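Putative epoxide hydrolase protein (Klebsiella pneumoniae subsp. pneumoniae, PDB 5BOV) is a putative epoxide hydrolase of the alpha/beta-hydrolase fold, possibly acting as a monoacylglycerol lipase, although its substrate is not established. Local coordinates at residues 42-47 with 284-288; 7-12 with 23-27. All blocks are in the same frame, centred on the assembly; numbering follows the deposited sequence. Where two conformers were deposited one is given.

Contact 1 of 2, residues 42-47 with 284-288; sequences YDIQSY and HNPPQ
Swung away from the backbone nitrogen (chi1 -173°), the amide of Asn285 reaches the hydroxyl of Ser46, which is held beside its own N. Asn285 ND2 donates to Ser46 OG over 3.2 Å, the hydroxyl lying 19° out of the amide plane. The other end of the same amide caps a helix: Asn285 OD1, at the N-cap, accepts from Gln288 N at 3.1 Å, so bonds at both ends fix the rotation of the group. Tyr42 runs past this amide in the opposite direction, its ring plane 77° from the amide plane, and its OH reaches the edge of the His284 ring, 3.3 Å from CD2. A water accepts from Asp43 N, donates to Gln288 OE1 at 2.8 Å and is bonded to Ser46 OG. Asp43 OD1 accepts from Gln45 N at 2.9 Å, an Asx turn opening the 3-10 segment 44-46. On the apolar side Tyr47 CE1 packs on Pro287 CB at 3.4 Å, while Tyr47 OH bonds to Leu37 O. The contact joins the loop between strand 32-37 and helix 50-56 to the start of helix 286-289, with Trp183 of helix 175-186 stacked on Tyr42 and helix 194-201 touching Gln45 and Gln288.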
loop_
_atom_site.group_PDB
_atom_site.type_symbol
_atom_site.label_atom_id
_atom_site.label_comp_id
_atom_site.label_asym_id
_atom_site.label_seq_id
_atom_site.Cartn_x
_atom_site.Cartn_y
_atom_site.Cartn_z
ATOM N N TYR A 42 -4.734 -6.706 2.534
ATOM C CA TYR A 42 -3.600 -7.626 2.351
ATOM C C TYR A 42 -2.596 -7.379 3.434
ATOM O O TYR A 42 -2.845 -6.567 4.367
ATOM C CB TYR A 42 -3.002 -7.473 0.969
ATOM C CG TYR A 42 -4.050 -7.602 -0.139
ATOM C CD1 TYR A 42 -4.288 -8.821 -0.701
ATOM C CD2 TYR A 42 -4.699 -6.511 -0.672
ATOM C CE1 TYR A 42 -5.225 -8.980 -1.739
ATOM C CE2 TYR A 42 -5.590 -6.628 -1.689
ATOM C CZ TYR A 42 -5.857 -7.854 -2.229
ATOM O OH TYR A 42 -6.762 -7.938 -3.251
ATOM N N ASP A 43 -1.436 -8.026 3.383
ATOM C CA ASP A 43 -0.408 -7.719 4.379
ATOM C C ASP A 43 0.999 -8.006 3.838
ATOM O O ASP A 43 1.150 -8.154 2.626
ATOM C CB ASP A 43 -0.651 -8.427 5.726
ATOM C CG ASP A 43 -0.255 -9.875 5.720
ATOM O OD1 ASP A 43 -0.042 -10.458 4.645
ATOM O OD2 ASP A 43 -0.305 -10.437 6.846
ATOM N N ILE A 44 1.993 -8.074 4.718
ATOM C CA ILE A 44 3.372 -8.295 4.316
ATOM C C ILE A 44 3.576 -9.582 3.493
ATOM O O ILE A 44 4.549 -9.740 2.752
ATOM C CB ILE A 44 4.344 -8.289 5.517
ATOM C CG1 ILE A 44 4.066 -9.425 6.484
ATOM C CG2 ILE A 44 4.275 -6.906 6.194
ATOM C CD1 ILE A 44 5.127 -9.592 7.518
ATOM N N GLN A 45 2.667 -10.579 3.642
ATOM C CA GLN A 45 2.820 -11.794 2.870
ATOM C C GLN A 45 2.750 -11.580 1.372
ATOM O O GLN A 45 3.168 -12.430 0.571
ATOM C CB GLN A 45 1.805 -12.872 3.298
ATOM C CG GLN A 45 1.857 -13.265 4.769
ATOM C CD GLN A 45 3.254 -13.599 5.312
ATOM O OE1 GLN A 45 3.555 -13.208 6.490
ATOM N NE2 GLN A 45 4.018 -14.281 4.606
ATOM N N SER A 46 2.227 -10.429 0.950
ATOM C CA SER A 46 2.241 -10.050 -0.444
ATOM C C SER A 46 3.702 -10.034 -1.014
ATOM O O SER A 46 3.860 -10.239 -2.219
ATOM C CB SER A 46 1.691 -8.635 -0.609
ATOM O OG SER A 46 0.322 -8.543 -0.247
ATOM N N TYR A 47 4.685 -9.895 -0.117
ATOM C CA TYR A 47 6.078 -9.832 -0.480
ATOM C C TYR A 47 6.881 -10.970 0.071
ATOM O O TYR A 47 8.101 -10.933 -0.016
ATOM C CB TYR A 47 6.636 -8.493 -0.022
ATOM C CG TYR A 47 5.884 -7.306 -0.621
ATOM C CD1 TYR A 47 6.035 -6.986 -1.968
ATOM C CD2 TYR A 47 5.011 -6.539 0.146
ATOM C CE1 TYR A 47 5.419 -5.899 -2.531
ATOM C CE2 TYR A 47 4.328 -5.450 -0.410
ATOM C CZ TYR A 47 4.513 -5.134 -1.740
ATOM O OH TYR A 47 3.907 -4.047 -2.308
ATOM N N HIS A 284 -5.191 -7.655 -8.850
ATOM C CA HIS A 284 -4.988 -6.495 -8.036
ATOM C C HIS A 284 -3.726 -6.549 -7.167
ATOM O O HIS A 284 -3.304 -5.495 -6.614
ATOM C CB HIS A 284 -6.218 -6.381 -7.166
ATOM C CG HIS A 284 -6.246 -5.205 -6.268
ATOM N ND1 HIS A 284 -6.148 -3.908 -6.721
ATOM C CD2 HIS A 284 -6.488 -5.117 -4.942
ATOM C CE1 HIS A 284 -6.252 -3.074 -5.694
ATOM N NE2 HIS A 284 -6.505 -3.779 -4.623
ATOM N N ASN A 285 -3.146 -7.730 -7.013
ATOM C CA ASN A 285 -1.941 -7.895 -6.146
ATOM C C ASN A 285 -0.756 -8.499 -6.931
ATOM O O ASN A 285 -0.445 -9.682 -6.792
ATOM C CB ASN A 285 -2.341 -8.707 -4.909
ATOM C CG ASN A 285 -1.251 -8.802 -3.873
ATOM O OD1 ASN A 285 -0.073 -8.481 -4.115
ATOM N ND2 ASN A 285 -1.620 -9.272 -2.692
ATOM N N PRO A 286 -0.139 -7.702 -7.809
ATOM C CA PRO A 286 0.971 -8.215 -8.570
ATOM C C PRO A 286 2.118 -8.814 -7.776
ATOM O O PRO A 286 2.674 -9.824 -8.191
ATOM C CB PRO A 286 1.418 -6.997 -9.387
ATOM C CG PRO A 286 0.174 -6.219 -9.597
ATOM C CD PRO A 286 -0.532 -6.344 -8.331
ATOM N N PRO A 287 2.466 -8.201 -6.627
ATOM C CA PRO A 287 3.630 -8.883 -6.004
ATOM C C PRO A 287 3.317 -10.287 -5.495
ATOM O O PRO A 287 4.183 -11.151 -5.510
ATOM C CB PRO A 287 4.015 -7.981 -4.842
ATOM C CG PRO A 287 2.833 -7.064 -4.596
ATOM C CD PRO A 287 2.122 -6.980 -5.940
ATOM N N GLN A 288 2.115 -10.471 -4.962
ATOM C CA GLN A 288 1.789 -11.786 -4.419
ATOM C C GLN A 288 1.483 -12.766 -5.587
ATOM O O GLN A 288 1.829 -13.976 -5.498
ATOM C CB GLN A 288 0.629 -11.720 -3.487
ATOM C CG GLN A 288 0.661 -12.922 -2.525
ATOM C CD GLN A 288 -0.178 -12.749 -1.244
ATOM O OE1 GLN A 288 -0.610 -11.676 -0.880
ATOM N NE2 GLN A 288 -0.374 -13.877 -0.554
HETATM O O HOH W 1 -1.325 -10.474 1.522
#

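Contact 2 of 2, residues 7-12 with 23-27; sequences AFDKIQ and YVDIG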
loop_
_atom_site.group_PDB
_atom_site.type_symbol
_atom_site.label_atom_id
_atom_site.label_comp_id
_atom_site.label_asym_id
_atom_site.label_seq_id
_atom_site.Cartn_x
_atom_site.Cartn_y
_atom_site.Cartn_z
ATOM N N ALA A 7 13.534 -16.701 7.143
ATOM C CA ALA A 7 13.912 -15.300 7.476
ATOM C C ALA A 7 12.756 -14.334 7.434
ATOM O O ALA A 7 12.736 -13.321 8.158
ATOM C CB ALA A 7 14.992 -14.766 6.499
ATOM N N PHE A 8 11.860 -14.610 6.491
ATOM C CA PHE A 8 10.723 -13.677 6.300
ATOM C C PHE A 8 9.748 -13.813 7.442
ATOM O O PHE A 8 8.937 -12.902 7.628
ATOM C CB PHE A 8 10.001 -13.996 4.986
ATOM C CG PHE A 8 9.064 -12.908 4.560
ATOM C CD1 PHE A 8 9.535 -11.768 3.898
ATOM C CD2 PHE A 8 7.716 -13.001 4.863
ATOM C CE1 PHE A 8 8.690 -10.742 3.549
ATOM C CE2 PHE A 8 6.899 -11.969 4.508
ATOM C CZ PHE A 8 7.388 -10.851 3.878
ATOM N N ASP A 9 9.833 -14.859 8.260
ATOM C CA ASP A 9 9.019 -14.964 9.433
ATOM C C ASP A 9 9.602 -14.359 10.737
ATOM O O ASP A 9 8.947 -14.467 11.777
ATOM C CB ASP A 9 8.577 -16.395 9.641
ATOM C CG ASP A 9 7.593 -16.867 8.570
ATOM O OD1 ASP A 9 6.882 -16.023 7.961
ATOM O OD2 ASP A 9 7.613 -18.111 8.330
ATOM N N LYS A 10 10.751 -13.683 10.671
ATOM C CA LYS A 10 11.303 -13.011 11.827
ATOM C C LYS A 10 10.829 -11.572 11.736
ATOM O O LYS A 10 11.266 -10.848 10.896
ATOM C CB LYS A 10 12.826 -13.141 11.846
ATOM C CG LYS A 10 13.235 -14.573 12.123
ATOM C CD LYS A 10 14.751 -14.747 11.988
ATOM C CE LYS A 10 15.155 -16.100 12.543
ATOM N NZ LYS A 10 14.946 -17.135 11.492
ATOM N N ILE A 11 9.853 -11.235 12.559
ATOM C CA ILE A 11 9.258 -9.916 12.581
ATOM C C ILE A 11 9.955 -9.041 13.591
ATOM O O ILE A 11 10.101 -9.405 14.742
ATOM C CB ILE A 11 7.779 -9.962 12.930
ATOM C CG1 ILE A 11 7.073 -10.953 11.978
ATOM C CG2 ILE A 11 7.174 -8.598 12.793
ATOM C CD1 ILE A 11 7.282 -10.678 10.507
ATOM N N GLN A 12 10.465 -7.907 13.126
ATOM C CA GLN A 12 11.149 -6.926 13.982
ATOM C C GLN A 12 10.152 -5.844 14.370
ATOM O O GLN A 12 9.122 -5.682 13.727
ATOM C CB GLN A 12 12.278 -6.226 13.227
ATOM C CG GLN A 12 13.246 -7.094 12.417
ATOM C CD GLN A 12 13.997 -7.993 13.284
ATOM O OE1 GLN A 12 14.480 -7.596 14.351
ATOM N NE2 GLN A 12 14.123 -9.264 12.861
ATOM N N TYR A 23 7.890 -5.165 11.179
ATOM C CA TYR A 23 8.494 -5.235 9.833
ATOM C C TYR A 23 9.451 -6.370 9.670
ATOM O O TYR A 23 10.123 -6.784 10.605
ATOM C CB TYR A 23 9.138 -3.896 9.444
ATOM C CG TYR A 23 10.339 -3.552 10.296
ATOM C CD1 TYR A 23 10.193 -3.098 11.615
ATOM C CD2 TYR A 23 11.600 -3.691 9.804
ATOM C CE1 TYR A 23 11.295 -2.867 12.424
ATOM C CE2 TYR A 23 12.742 -3.430 10.595
ATOM C CZ TYR A 23 12.589 -3.015 11.878
ATOM O OH TYR A 23 13.657 -2.777 12.678
ATOM N N VAL A 24 9.575 -6.874 8.448
ATOM C CA VAL A 24 10.675 -7.733 8.037
ATOM C C VAL A 24 11.819 -6.871 7.527
ATOM O O VAL A 24 11.620 -5.825 6.943
ATOM C CB VAL A 24 10.207 -8.620 6.888
ATOM C CG1 VAL A 24 11.310 -9.452 6.322
ATOM C CG2 VAL A 24 9.071 -9.484 7.339
ATOM N N ASP A 25 13.032 -7.306 7.873
ATOM C CA ASP A 25 14.263 -6.620 7.431
ATOM C C ASP A 25 15.273 -7.700 7.067
ATOM O O ASP A 25 15.841 -8.323 7.945
ATOM C CB ASP A 25 14.777 -5.731 8.578
ATOM C CG ASP A 25 16.007 -4.930 8.231
ATOM O OD1 ASP A 25 16.567 -5.084 7.131
ATOM O OD2 ASP A 25 16.386 -4.122 9.115
ATOM N N ILE A 26 15.436 -7.925 5.771
ATOM C CA ILE A 26 16.262 -9.012 5.282
ATOM C C ILE A 26 17.225 -8.506 4.218
ATOM O O ILE A 26 17.124 -7.371 3.682
ATOM C CB ILE A 26 15.486 -10.169 4.734
ATOM C CG1 ILE A 26 14.547 -9.728 3.590
ATOM C CG2 ILE A 26 14.779 -10.853 5.900
ATOM C CD1 ILE A 26 13.833 -10.916 2.983
ATOM N N GLY A 27 18.248 -9.310 3.942
ATOM C CA GLY A 27 19.257 -8.912 2.996
ATOM C C GLY A 27 20.465 -8.267 3.625
ATOM O O GLY A 27 20.514 -7.995 4.813
HETATM O O HOH W 2 13.293 -9.675 9.690
#
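The antiparallel edge of the central sheet begins here, where strand 12-16 pairs with strand 19-26 and the 3-10 segment 7-9 lies beside the latter. Gln12 and Tyr23 form a hydrogen-bonded pair: Gln12 N donates to Tyr23 O at 2.8 Å and Tyr23 N to Gln12 O at 2.9 Å. Their side chains share one face of the sheet, and Tyr23 CG sits between its backbone N and carbonyl carbon (chi1 67°), which turns the ring beneath Gln12. Gln12 CB lies over the ring face, 3.7 Å from the Tyr23 centroid, a CH-pi contact. Farther along, Val24 sends its two methyls to Phe8: CG2 stands over the ring centre, 4.0 Å from the Phe8 centroid and 11° off the normal, while CG1 approaches CD1. Ile11 CD1 meets Val24 CG2 from another side at 3.8 Å, and Ala7 CB rests on Ile26 CG2 at 4.0 Å. A water links the loop to the strand, donating to Lys10 O at 2.6 Å and accepting from Asp25 N at 3.0 Å. Strand 19-26 also pairs with strand 59-74, through Val24 with Val63 and Ile26 with Val61. An N-terminal antiparallel hairpin flanking a mainly parallel sheet is typical of the alpha/beta-hydrolase fold.

Overall arrangement
Contact 2 joins the N-terminal residues to the antiparallel edge of the sheet, whereas contact 1 brings a late part of the chain, 284-288, against the loop 42-47; their centres are about 15 Å apart. They meet through Phe8 and Ile11: Phe8 CZ lies 3.3 Å from Ile44 O, and Ile11 CD1 packs 3.8 Å from Ile44 CD1. Phe8 thus lies between the sheet edge and the loop 42-47, also near Tyr47 O (3.6 Å from Phe8 CE1). The centre of contact 1 lies about 9 Å from the centre of the chain, that of contact 2 about 18 Å. Tyr47 also touches Phe109, within a possible nucleophile elbow around Asp110, which suggests that contact 1 borders the probable active site.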